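Side-chain contacts in putative exported protein (Bacteroides fragilis, PDB 4RAA), which is of unknown function but folds as a six-bladed beta-propeller of the YWTD superfamily and is probably exported: residues A[303-308]-A[354-359]; A[278-283]-A[294-299]; A[28-33]-A[51-56]. All coordinates share one frame; numbering follows the deposited sequence.

Overall arrangement
The three contacts lie around the blade that brings an early strand, 25-31, beside the last strand, 354-360. Contact 1 packs loop 303-308 against one face of that blade, and contact 3 joins segment 28-33 (the end of strand 25-31 and what follows) to strand 52-57 of a neighbouring blade. Contact 2 belongs to the blade of strand 275-282 and its following helix. Contacts 1 and 2, centres 11 Å apart, touch through Phe308 CE1 and Ile278 CD1, 3.6 Å apart. Contacts 1 and 3, centres 13 Å apart, share the sheet through probable hydrogen bonds Phe357 N to Ser28 O and Leu355 N to Leu30 O, both 2.9 Å. Contacts 2 and 3 (centres 22 Å apart) do not meet.

Contact 1: A[303-308]-A[354-359]; sequences GELNYF and ILLFVR
Leu305 and Phe308, two residues of an irregular loop, meet Leu356 and Val358 on strand 354-360, the last of the chain, in the blade of the beta-propeller that sets it beside an early strand, 25-31. The contact is wholly apolar and buries 107 Å² in two separate touches. In the first, methyl CD1 of Leu305 meets CD2 of Leu356 at 4.2 Å, the two side chains crossing at about a right angle. In the second, Phe308 offers the rim of its ring, and CG1 of Val358 lies at that edge, near the ring plane, so this is not a stacking contact over a face.

Leu356 and Val358 can both take part because they are two residues apart on the strand and point to the same face of the sheet. On that face they also pack against strand 25-31: Leu356 on Phe29, and Val358 on Leu25 and Leu27. Phe357, between them, points away from the loop. The backbones stay well separated, the nearest CA pair, Phe308 and Leu356, being 9.3 Å apart, and the side chains alone span the distance. Phe308 also packs on Cys269 of strand 265-272, which places its ring between two successive blades. Between the two touching residues of the loop, the backbone O of Asn306 accepts a hydrogen bond from Lys276 NZ, and Tyr307 OH is bonded to Val43 N. With chi1 at 58°, Val358 CG1 sits between the backbone N and the carbonyl carbon, and from there it lies 3.8 Å from Phe308 CE2 and 4.1 Å from CZ.

Contact 2: A[278-283]-A[294-299]; sequences IGLYDK and KIFQDQ
This is a buried helix-on-sheet contact, in which one aromatic ring, that of Phe296 on helix 293-299, lies against two aliphatic side chains of strand 275-282. The strand is the third of a four-stranded antiparallel propeller blade, and the helix follows directly on strand 287-292, the blade's last. Ile278 and Leu280 occupy alternate positions of the strand and so present their side chains on one face, both directed at the helix.

Methyl CG2 of Ile278 lies over one face of the ring in a CH-pi contact, 3.9 Å from the ring centroid and 16° off the ring normal. It sits nearer the CB-bearing part of the ring, with Ile278 CG2 3.8 Å from both CG and CD1 of Phe296. Leu280 instead comes to the rim: its CD1 is 3.8 Å from Phe296 CE1, near the ring plane, and its CD2 approaches the same ring carbon more distantly. The ring thus has one methyl, of Ile278, over a face and another, Leu280 CD1, at its edge. CG of Phe296 lies anti to the backbone N (chi1 -169°), which sends the ring outward from the helix across the 8.0 Å between the CA atoms of Ile278 and Phe296.

Two polar side chains of the helix bond to residues outside it: Gln299 OE1 to Ala21 N and Asp298 OD1 to Tyr334 OH. On the adjacent strand 265-272, Phe267 touches both Ile278 and Leu280, while Leu25 of strand 25-31 packs on both Leu280 and Phe296, bringing the next blade against helix and strand together.

Contact 3: A[28-33]-A[51-56]; sequences SFLKLQ and NCLLIL
Leu30 and Leu32 carry this contact from the 28-33 side, reaching across to Leu53 and Ile55 of strand 52-57. At the start of the segment, Ser28 is tied by backbone hydrogen bonding to Phe357 of strand 354-360, and Phe29 turns its ring to Leu340 and Leu343 of helix 338-345, on a different side from strand 52-57. Leu30 is again backbone-bonded to the neighbouring strand, through Leu355, but its side chain points toward strand 52-57. Its CG is anti to the backbone N (chi1 -175°), which extends the branch so that CD2 meets CD1 of Leu53 at 4.1 Å, tip to tip.

Lys31 leaves for other partners; its NZ forms a salt bridge with Asp351 OD2 and a hydrogen bond with Ser347 OG. Leu32 repeats the approach of Leu30 two residues later: its CD2 lies 4.1 Å from Ile55 CD1, and these two side chains also meet end on. Gln33 then ties the chain to the neighbouring blade, its OE1 bonded to Phe72 N and its backbone to Gly70.

Stepping from Leu30 to Leu32 moves the partner from Leu53 to Ile55, so the two segments advance in the same sense along the contact. They share no sheet: the nearest CA atoms, of Leu32 and Leu53, are 10.5 Å apart, and the 116 Å² buried is side-chain surface. Ile55 also packs on Val43, and Leu54, on the other face of its strand, packs on Phe92 and Val94 of strand 85-94. Apolar side chains packed between adjacent blades are characteristic of the beta-propeller, and the pairing of strand 25-31 with strand 354-360 beside them is consistent with the Velcro closure of propellers, in which an early strand completes the last blade.

Contact 1: A[303-308]-A[354-359]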
loop_
_atom_site.group_PDB
_atom_site.type_symbol
_atom_site.label_atom_id
_atom_site.label_comp_id
_atom_site.label_asym_id
_atom_site.label_seq_id
_atom_site.Cartn_x
_atom_site.Cartn_y
_atom_site.Cartn_z
ATOM N N GLY A 303 29.554 -21.811 -27.680
ATOM C CA GLY A 303 30.564 -21.850 -26.609
ATOM C C GLY A 303 30.161 -22.246 -25.197
ATOM O O GLY A 303 30.505 -23.339 -24.747
ATOM N N GLU A 304 29.499 -21.316 -24.494
ATOM C CA GLU A 304 28.994 -21.477 -23.113
ATOM C C GLU A 304 27.534 -21.118 -23.040
ATOM O O GLU A 304 27.121 -20.119 -23.616
ATOM C CB GLU A 304 29.655 -20.522 -22.122
ATOM C CG GLU A 304 30.933 -20.986 -21.453
ATOM C CD GLU A 304 31.376 -20.024 -20.346
ATOM O OE1 GLU A 304 30.844 -18.882 -20.247
ATOM O OE2 GLU A 304 32.281 -20.402 -19.572
ATOM N N LEU A 305 26.782 -21.886 -22.265
ATOM C CA LEU A 305 25.363 -21.632 -22.035
ATOM C C LEU A 305 25.151 -21.968 -20.553
ATOM O O LEU A 305 24.768 -23.077 -20.194
ATOM C CB LEU A 305 24.530 -22.462 -23.019
ATOM C CG LEU A 305 23.190 -21.846 -23.412
ATOM C CD1 LEU A 305 22.586 -22.656 -24.544
ATOM C CD2 LEU A 305 22.234 -21.746 -22.233
ATOM N N ASN A 306 25.497 -21.004 -19.698
ATOM C CA ASN A 306 25.436 -21.175 -18.231
ATOM C C ASN A 306 24.023 -21.286 -17.675
ATOM O O ASN A 306 23.793 -22.054 -16.740
ATOM C CB ASN A 306 26.206 -20.054 -17.503
ATOM C CG ASN A 306 27.709 -20.088 -17.776
ATOM O OD1 ASN A 306 28.256 -21.065 -18.300
ATOM N ND2 ASN A 306 28.392 -19.013 -17.399
ATOM N N TYR A 307 23.095 -20.530 -18.251
ATOM C CA TYR A 307 21.707 -20.537 -17.800
ATOM C C TYR A 307 20.750 -19.909 -18.810
ATOM O O TYR A 307 21.152 -19.100 -19.655
ATOM C CB TYR A 307 21.580 -19.778 -16.461
ATOM C CG TYR A 307 21.944 -18.301 -16.537
ATOM C CD1 TYR A 307 23.290 -17.880 -16.550
ATOM C CD2 TYR A 307 20.945 -17.318 -16.583
ATOM C CE1 TYR A 307 23.618 -16.525 -16.624
ATOM C CE2 TYR A 307 21.261 -15.963 -16.651
ATOM C CZ TYR A 307 22.592 -15.562 -16.668
ATOM O OH TYR A 307 22.889 -14.212 -16.739
ATOM N N PHE A 308 19.485 -20.298 -18.696
ATOM C CA PHE A 308 18.402 -19.718 -19.481
ATOM C C PHE A 308 17.715 -18.673 -18.609
ATOM O O PHE A 308 17.386 -18.955 -17.449
ATOM C CB PHE A 308 17.395 -20.782 -19.964
ATOM C CG PHE A 308 17.720 -21.341 -21.317
ATOM C CD1 PHE A 308 18.552 -22.452 -21.457
ATOM C CD2 PHE A 308 17.215 -20.732 -22.468
ATOM C CE1 PHE A 308 18.860 -22.956 -22.720
ATOM C CE2 PHE A 308 17.512 -21.231 -23.730
ATOM C CZ PHE A 308 18.341 -22.342 -23.859
ATOM N N ILE A 354 25.492 -10.919 -24.977
ATOM C CA ILE A 354 24.835 -11.104 -26.275
ATOM C C ILE A 354 23.743 -12.139 -25.982
ATOM O O ILE A 354 24.050 -13.262 -25.551
ATOM C CB ILE A 354 25.778 -11.640 -27.381
ATOM C CG1 ILE A 354 26.898 -10.621 -27.653
ATOM C CG2 ILE A 354 24.970 -11.963 -28.651
ATOM C CD1 ILE A 354 27.931 -11.053 -28.677
ATOM N N LEU A 355 22.486 -11.764 -26.217
ATOM C CA LEU A 355 21.354 -12.674 -25.983
ATOM C C LEU A 355 21.178 -13.646 -27.142
ATOM O O LEU A 355 21.300 -13.266 -28.304
ATOM C CB LEU A 355 20.036 -11.914 -25.787
ATOM C CG LEU A 355 20.005 -10.857 -24.690
ATOM C CD1 LEU A 355 18.607 -10.266 -24.606
ATOM C CD2 LEU A 355 20.444 -11.425 -23.344
ATOM N N LEU A 356 20.907 -14.898 -26.785
ATOM C CA LEU A 356 20.579 -15.967 -27.709
ATOM C C LEU A 356 19.067 -16.118 -27.637
ATOM O O LEU A 356 18.521 -16.376 -26.561
ATOM C CB LEU A 356 21.245 -17.289 -27.299
ATOM C CG LEU A 356 20.723 -18.605 -27.897
ATOM C CD1 LEU A 356 20.650 -18.585 -29.418
ATOM C CD2 LEU A 356 21.585 -19.761 -27.417
ATOM N N PHE A 357 18.410 -15.934 -28.778
ATOM C CA PHE A 357 16.983 -16.178 -28.931
ATOM C C PHE A 357 16.902 -17.503 -29.680
ATOM O O PHE A 357 17.441 -17.608 -30.791
ATOM C CB PHE A 357 16.308 -15.052 -29.697
ATOM C CG PHE A 357 16.217 -13.777 -28.914
ATOM C CD1 PHE A 357 17.276 -12.878 -28.909
ATOM C CD2 PHE A 357 15.078 -13.472 -28.169
ATOM C CE1 PHE A 357 17.197 -11.696 -28.180
ATOM C CE2 PHE A 357 15.000 -12.287 -27.447
ATOM C CZ PHE A 357 16.058 -11.401 -27.449
ATOM N N VAL A 358 16.256 -18.503 -29.066
ATOM C CA VAL A 358 16.141 -19.861 -29.629
ATOM C C VAL A 358 14.769 -20.484 -29.371
ATOM O O VAL A 358 14.186 -20.285 -28.313
ATOM C CB VAL A 358 17.270 -20.779 -29.071
ATOM C CG1 VAL A 358 17.239 -20.869 -27.547
ATOM C CG2 VAL A 358 17.225 -22.172 -29.686
ATOM N N ARG A 359 14.263 -21.230 -30.349
ATOM C CA ARG A 359 12.979 -21.944 -30.235
ATOM C C ARG A 359 12.919 -23.096 -31.231
ATOM O O ARG A 359 13.788 -23.220 -32.094
ATOM C CB ARG A 359 11.793 -20.997 -30.464
ATOM C CG ARG A 359 11.741 -20.353 -31.845
ATOM C CD ARG A 359 10.588 -19.368 -32.004
ATOM N NE ARG A 359 10.542 -18.810 -33.363
ATOM C CZ ARG A 359 9.630 -17.952 -33.831
ATOM N NH1 ARG A 359 8.633 -17.500 -33.059
ATOM N NH2 ARG A 359 9.718 -17.532 -35.097
#

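Contact 2: A[278-283]-A[294-299]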
loop_
_atom_site.group_PDB
_atom_site.type_symbol
_atom_site.label_atom_id
_atom_site.label_comp_id
_atom_site.label_asym_id
_atom_site.label_seq_id
_atom_site.Cartn_x
_atom_site.Cartn_y
_atom_site.Cartn_z
ATOM N N ILE A 278 19.084 -30.319 -20.714
ATOM C CA ILE A 278 17.931 -29.595 -21.259
ATOM C C ILE A 278 17.062 -30.489 -22.146
ATOM O O ILE A 278 17.544 -31.105 -23.104
ATOM C CB ILE A 278 18.300 -28.286 -21.986
ATOM C CG1 ILE A 278 17.012 -27.579 -22.463
ATOM C CG2 ILE A 278 19.276 -28.522 -23.141
ATOM C CD1 ILE A 278 17.211 -26.150 -22.904
ATOM N N GLY A 279 15.775 -30.517 -21.807
ATOM C CA GLY A 279 14.757 -31.279 -22.510
ATOM C C GLY A 279 13.902 -30.317 -23.311
ATOM O O GLY A 279 13.334 -29.376 -22.743
ATOM N N LEU A 280 13.814 -30.552 -24.621
ATOM C CA LEU A 280 13.019 -29.740 -25.544
ATOM C C LEU A 280 11.787 -30.569 -25.874
ATOM O O LEU A 280 11.934 -31.755 -26.145
ATOM C CB LEU A 280 13.823 -29.466 -26.826
ATOM C CG LEU A 280 15.312 -29.092 -26.666
ATOM C CD1 LEU A 280 16.036 -28.987 -28.002
ATOM C CD2 LEU A 280 15.467 -27.801 -25.881
ATOM N N TYR A 281 10.593 -29.970 -25.819
ATOM C CA TYR A 281 9.343 -30.640 -26.211
ATOM C C TYR A 281 8.671 -29.827 -27.322
ATOM O O TYR A 281 8.435 -28.634 -27.134
ATOM C CB TYR A 281 8.401 -30.808 -25.016
ATOM C CG TYR A 281 7.035 -31.369 -25.379
ATOM C CD1 TYR A 281 6.897 -32.669 -25.872
ATOM C CD2 TYR A 281 5.870 -30.605 -25.224
ATOM C CE1 TYR A 281 5.642 -33.194 -26.203
ATOM C CE2 TYR A 281 4.622 -31.117 -25.562
ATOM C CZ TYR A 281 4.515 -32.411 -26.048
ATOM O OH TYR A 281 3.278 -32.903 -26.377
ATOM N N ASP A 282 8.389 -30.472 -28.462
ATOM C CA ASP A 282 7.713 -29.838 -29.608
ATOM C C ASP A 282 6.256 -30.231 -29.502
ATOM O O ASP A 282 5.903 -31.388 -29.772
ATOM C CB ASP A 282 8.303 -30.295 -30.957
ATOM C CG ASP A 282 7.623 -29.632 -32.177
ATOM O OD1 ASP A 282 6.637 -28.864 -32.035
ATOM O OD2 ASP A 282 8.106 -29.883 -33.303
ATOM N N LYS A 283 5.420 -29.254 -29.141
ATOM C CA LYS A 283 3.989 -29.470 -28.955
ATOM C C LYS A 283 3.252 -29.889 -30.216
ATOM O O LYS A 283 2.288 -30.647 -30.113
ATOM C CB LYS A 283 3.306 -28.222 -28.412
ATOM C CG LYS A 283 3.743 -27.772 -27.035
ATOM C CD LYS A 283 2.923 -26.551 -26.675
ATOM C CE LYS A 283 3.221 -26.020 -25.296
ATOM N NZ LYS A 283 2.260 -24.927 -25.004
ATOM N N LYS A 294 26.536 -29.469 -22.105
ATOM C CA LYS A 294 27.876 -29.542 -22.749
ATOM C C LYS A 294 27.785 -29.905 -24.246
ATOM O O LYS A 294 28.528 -29.359 -25.067
ATOM C CB LYS A 294 28.841 -30.522 -22.038
ATOM C CG LYS A 294 29.656 -29.930 -20.893
ATOM C CD LYS A 294 28.828 -29.563 -19.671
ATOM C CE LYS A 294 29.676 -28.868 -18.607
ATOM N NZ LYS A 294 30.829 -29.695 -18.150
ATOM N N ILE A 295 26.875 -30.819 -24.572
ATOM C CA ILE A 295 26.639 -31.256 -25.952
ATOM C C ILE A 295 25.800 -30.194 -26.683
ATOM O O ILE A 295 26.154 -29.812 -27.795
ATOM C CB ILE A 295 26.012 -32.686 -26.008
ATOM C CG1 ILE A 295 27.075 -33.774 -25.703
ATOM C CG2 ILE A 295 25.393 -32.991 -27.378
ATOM C CD1 ILE A 295 27.667 -33.769 -24.303
ATOM N N PHE A 296 24.708 -29.741 -26.047
ATOM C CA PHE A 296 23.763 -28.734 -26.594
ATOM C C PHE A 296 24.435 -27.455 -27.103
ATOM O O PHE A 296 24.183 -27.028 -28.222
ATOM C CB PHE A 296 22.716 -28.367 -25.521
ATOM C CG PHE A 296 21.544 -27.557 -26.023
ATOM C CD1 PHE A 296 20.531 -28.157 -26.761
ATOM C CD2 PHE A 296 21.413 -26.207 -25.696
ATOM C CE1 PHE A 296 19.432 -27.418 -27.204
ATOM C CE2 PHE A 296 20.316 -25.463 -26.127
ATOM C CZ PHE A 296 19.326 -26.069 -26.885
ATOM N N GLN A 297 25.292 -26.865 -26.279
ATOM C CA GLN A 297 25.995 -25.611 -26.634
ATOM C C GLN A 297 27.030 -25.760 -27.773
ATOM O O GLN A 297 27.200 -24.830 -28.567
ATOM C CB GLN A 297 26.623 -24.973 -25.391
ATOM C CG GLN A 297 27.837 -25.705 -24.849
ATOM C CD GLN A 297 28.177 -25.365 -23.413
ATOM O OE1 GLN A 297 27.561 -24.492 -22.785
ATOM N NE2 GLN A 297 29.161 -26.074 -22.874
ATOM N N ASP A 298 27.725 -26.904 -27.831
ATOM C CA ASP A 298 28.661 -27.210 -28.935
ATOM C C ASP A 298 27.911 -27.497 -30.259
ATOM O O ASP A 298 28.378 -27.091 -31.325
ATOM C CB ASP A 298 29.660 -28.330 -28.560
ATOM C CG ASP A 298 30.768 -27.856 -27.587
ATOM O OD1 ASP A 298 30.748 -26.702 -27.094
ATOM O OD2 ASP A 298 31.690 -28.655 -27.319
ATOM N N GLN A 299 26.754 -28.161 -30.190
ATOM C CA GLN A 299 25.913 -28.425 -31.381
ATOM C C GLN A 299 25.353 -27.153 -32.031
ATOM O O GLN A 299 25.250 -27.092 -33.251
ATOM C CB GLN A 299 24.758 -29.385 -31.061
ATOM C CG GLN A 299 25.172 -30.847 -30.942
ATOM C CD GLN A 299 24.000 -31.803 -30.726
ATOM O OE1 GLN A 299 22.835 -31.393 -30.640
ATOM N NE2 GLN A 299 24.304 -33.089 -30.644
#

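Contact 3: A[28-33]-A[51-56]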
loop_
_atom_site.group_PDB
_atom_site.type_symbol
_atom_site.label_atom_id
_atom_site.label_comp_id
_atom_site.label_asym_id
_atom_site.label_seq_id
_atom_site.Cartn_x
_atom_site.Cartn_y
_atom_site.Cartn_z
ATOM N N SER A 28 18.669 -16.880 -33.294
ATOM C CA SER A 28 18.763 -15.455 -33.537
ATOM C C SER A 28 19.606 -14.873 -32.408
ATOM O O SER A 28 19.629 -15.427 -31.304
ATOM C CB SER A 28 17.380 -14.815 -33.597
ATOM O OG SER A 28 17.490 -13.423 -33.804
ATOM N N PHE A 29 20.312 -13.785 -32.697
ATOM C CA PHE A 29 21.177 -13.120 -31.721
ATOM C C PHE A 29 20.907 -11.620 -31.663
ATOM O O PHE A 29 20.508 -11.012 -32.659
ATOM C CB PHE A 29 22.638 -13.379 -32.060
ATOM C CG PHE A 29 23.033 -14.822 -31.969
ATOM C CD1 PHE A 29 23.299 -15.404 -30.729
ATOM C CD2 PHE A 29 23.155 -15.606 -33.117
ATOM C CE1 PHE A 29 23.675 -16.738 -30.634
ATOM C CE2 PHE A 29 23.537 -16.945 -33.031
ATOM C CZ PHE A 29 23.796 -17.512 -31.789
ATOM N N LEU A 30 21.111 -11.039 -30.486
ATOM C CA LEU A 30 20.918 -9.608 -30.269
ATOM C C LEU A 30 21.969 -9.103 -29.302
ATOM O O LEU A 30 22.156 -9.689 -28.233
ATOM C CB LEU A 30 19.543 -9.341 -29.674
ATOM C CG LEU A 30 19.102 -7.886 -29.476
ATOM C CD1 LEU A 30 19.119 -7.114 -30.791
ATOM C CD2 LEU A 30 17.716 -7.860 -28.846
ATOM N N LYS A 31 22.616 -8.003 -29.675
ATOM C CA LYS A 31 23.640 -7.372 -28.870
ATOM C C LYS A 31 23.005 -6.264 -28.016
ATOM O O LYS A 31 22.345 -5.370 -28.554
ATOM C CB LYS A 31 24.686 -6.789 -29.814
ATOM C CG LYS A 31 25.921 -6.330 -29.114
ATOM C CD LYS A 31 27.007 -5.883 -30.061
ATOM C CE LYS A 31 28.055 -5.120 -29.278
ATOM N NZ LYS A 31 28.557 -5.854 -28.079
ATOM N N LEU A 32 23.171 -6.342 -26.695
ATOM C CA LEU A 32 22.691 -5.288 -25.794
ATOM C C LEU A 32 23.707 -4.143 -25.779
ATOM O O LEU A 32 24.918 -4.376 -25.700
ATOM C CB LEU A 32 22.492 -5.805 -24.371
ATOM C CG LEU A 32 21.352 -6.800 -24.151
ATOM C CD1 LEU A 32 21.442 -7.404 -22.759
ATOM C CD2 LEU A 32 20.002 -6.139 -24.354
ATOM N N GLN A 33 23.203 -2.910 -25.854
ATOM C CA GLN A 33 24.041 -1.695 -25.843
ATOM C C GLN A 33 24.736 -1.582 -24.482
ATOM O O GLN A 33 24.135 -1.901 -23.451
ATOM C CB GLN A 33 23.171 -0.457 -26.106
ATOM C CG GLN A 33 23.917 0.857 -26.305
ATOM C CD GLN A 33 22.996 2.073 -26.398
ATOM O OE1 GLN A 33 21.785 1.990 -26.183
ATOM N NE2 GLN A 33 23.582 3.222 -26.701
ATOM N N ASN A 51 7.197 -2.346 -27.810
ATOM C CA ASN A 51 8.382 -2.825 -28.547
ATOM C C ASN A 51 9.642 -2.593 -27.712
ATOM O O ASN A 51 10.638 -2.020 -28.184
ATOM C CB ASN A 51 8.459 -2.228 -29.973
ATOM C CG ASN A 51 7.617 -2.999 -30.986
ATOM O OD1 ASN A 51 6.714 -3.760 -30.627
ATOM N ND2 ASN A 51 7.925 -2.812 -32.267
ATOM N N CYS A 52 9.583 -3.067 -26.464
ATOM C CA CYS A 52 10.689 -2.971 -25.513
ATOM C C CYS A 52 10.865 -4.275 -24.732
ATOM O O CYS A 52 9.953 -5.107 -24.657
ATOM C CB CYS A 52 10.488 -1.799 -24.538
ATOM S SG CYS A 52 10.516 -0.158 -25.292
ATOM N N LEU A 53 12.056 -4.414 -24.153
ATOM C CA LEU A 53 12.457 -5.558 -23.359
ATOM C C LEU A 53 12.723 -5.112 -21.925
ATOM O O LEU A 53 13.684 -4.370 -21.675
ATOM C CB LEU A 53 13.750 -6.160 -23.924
ATOM C CG LEU A 53 13.764 -6.601 -25.383
ATOM C CD1 LEU A 53 15.163 -7.094 -25.723
ATOM C CD2 LEU A 53 12.710 -7.667 -25.669
ATOM N N LEU A 54 11.871 -5.542 -20.994
ATOM C CA LEU A 54 12.092 -5.281 -19.568
ATOM C C LEU A 54 13.064 -6.359 -19.082
ATOM O O LEU A 54 12.744 -7.540 -19.180
ATOM C CB LEU A 54 10.781 -5.302 -18.766
ATOM C CG LEU A 54 9.984 -3.994 -18.697
ATOM C CD1 LEU A 54 9.801 -3.328 -20.052
ATOM C CD2 LEU A 54 8.640 -4.240 -18.022
ATOM N N ILE A 55 14.243 -5.954 -18.599
ATOM C CA ILE A 55 15.287 -6.873 -18.110
ATOM C C ILE A 55 15.620 -6.559 -16.660
ATOM O O ILE A 55 15.910 -5.408 -16.341
ATOM C CB ILE A 55 16.579 -6.773 -18.965
ATOM C CG1 ILE A 55 16.311 -7.335 -20.370
ATOM C CG2 ILE A 55 17.758 -7.517 -18.311
ATOM C CD1 ILE A 55 17.434 -7.153 -21.367
ATOM N N LEU A 56 15.611 -7.597 -15.815
ATOM C CA LEU A 56 16.002 -7.508 -14.408
ATOM C C LEU A 56 17.372 -8.155 -14.219
ATOM O O LEU A 56 17.567 -9.305 -14.596
ATOM C CB LEU A 56 14.994 -8.224 -13.522
ATOM C CG LEU A 56 15.295 -8.399 -12.029
ATOM C CD1 LEU A 56 15.624 -7.078 -11.354
ATOM C CD2 LEU A 56 14.097 -9.062 -11.372
#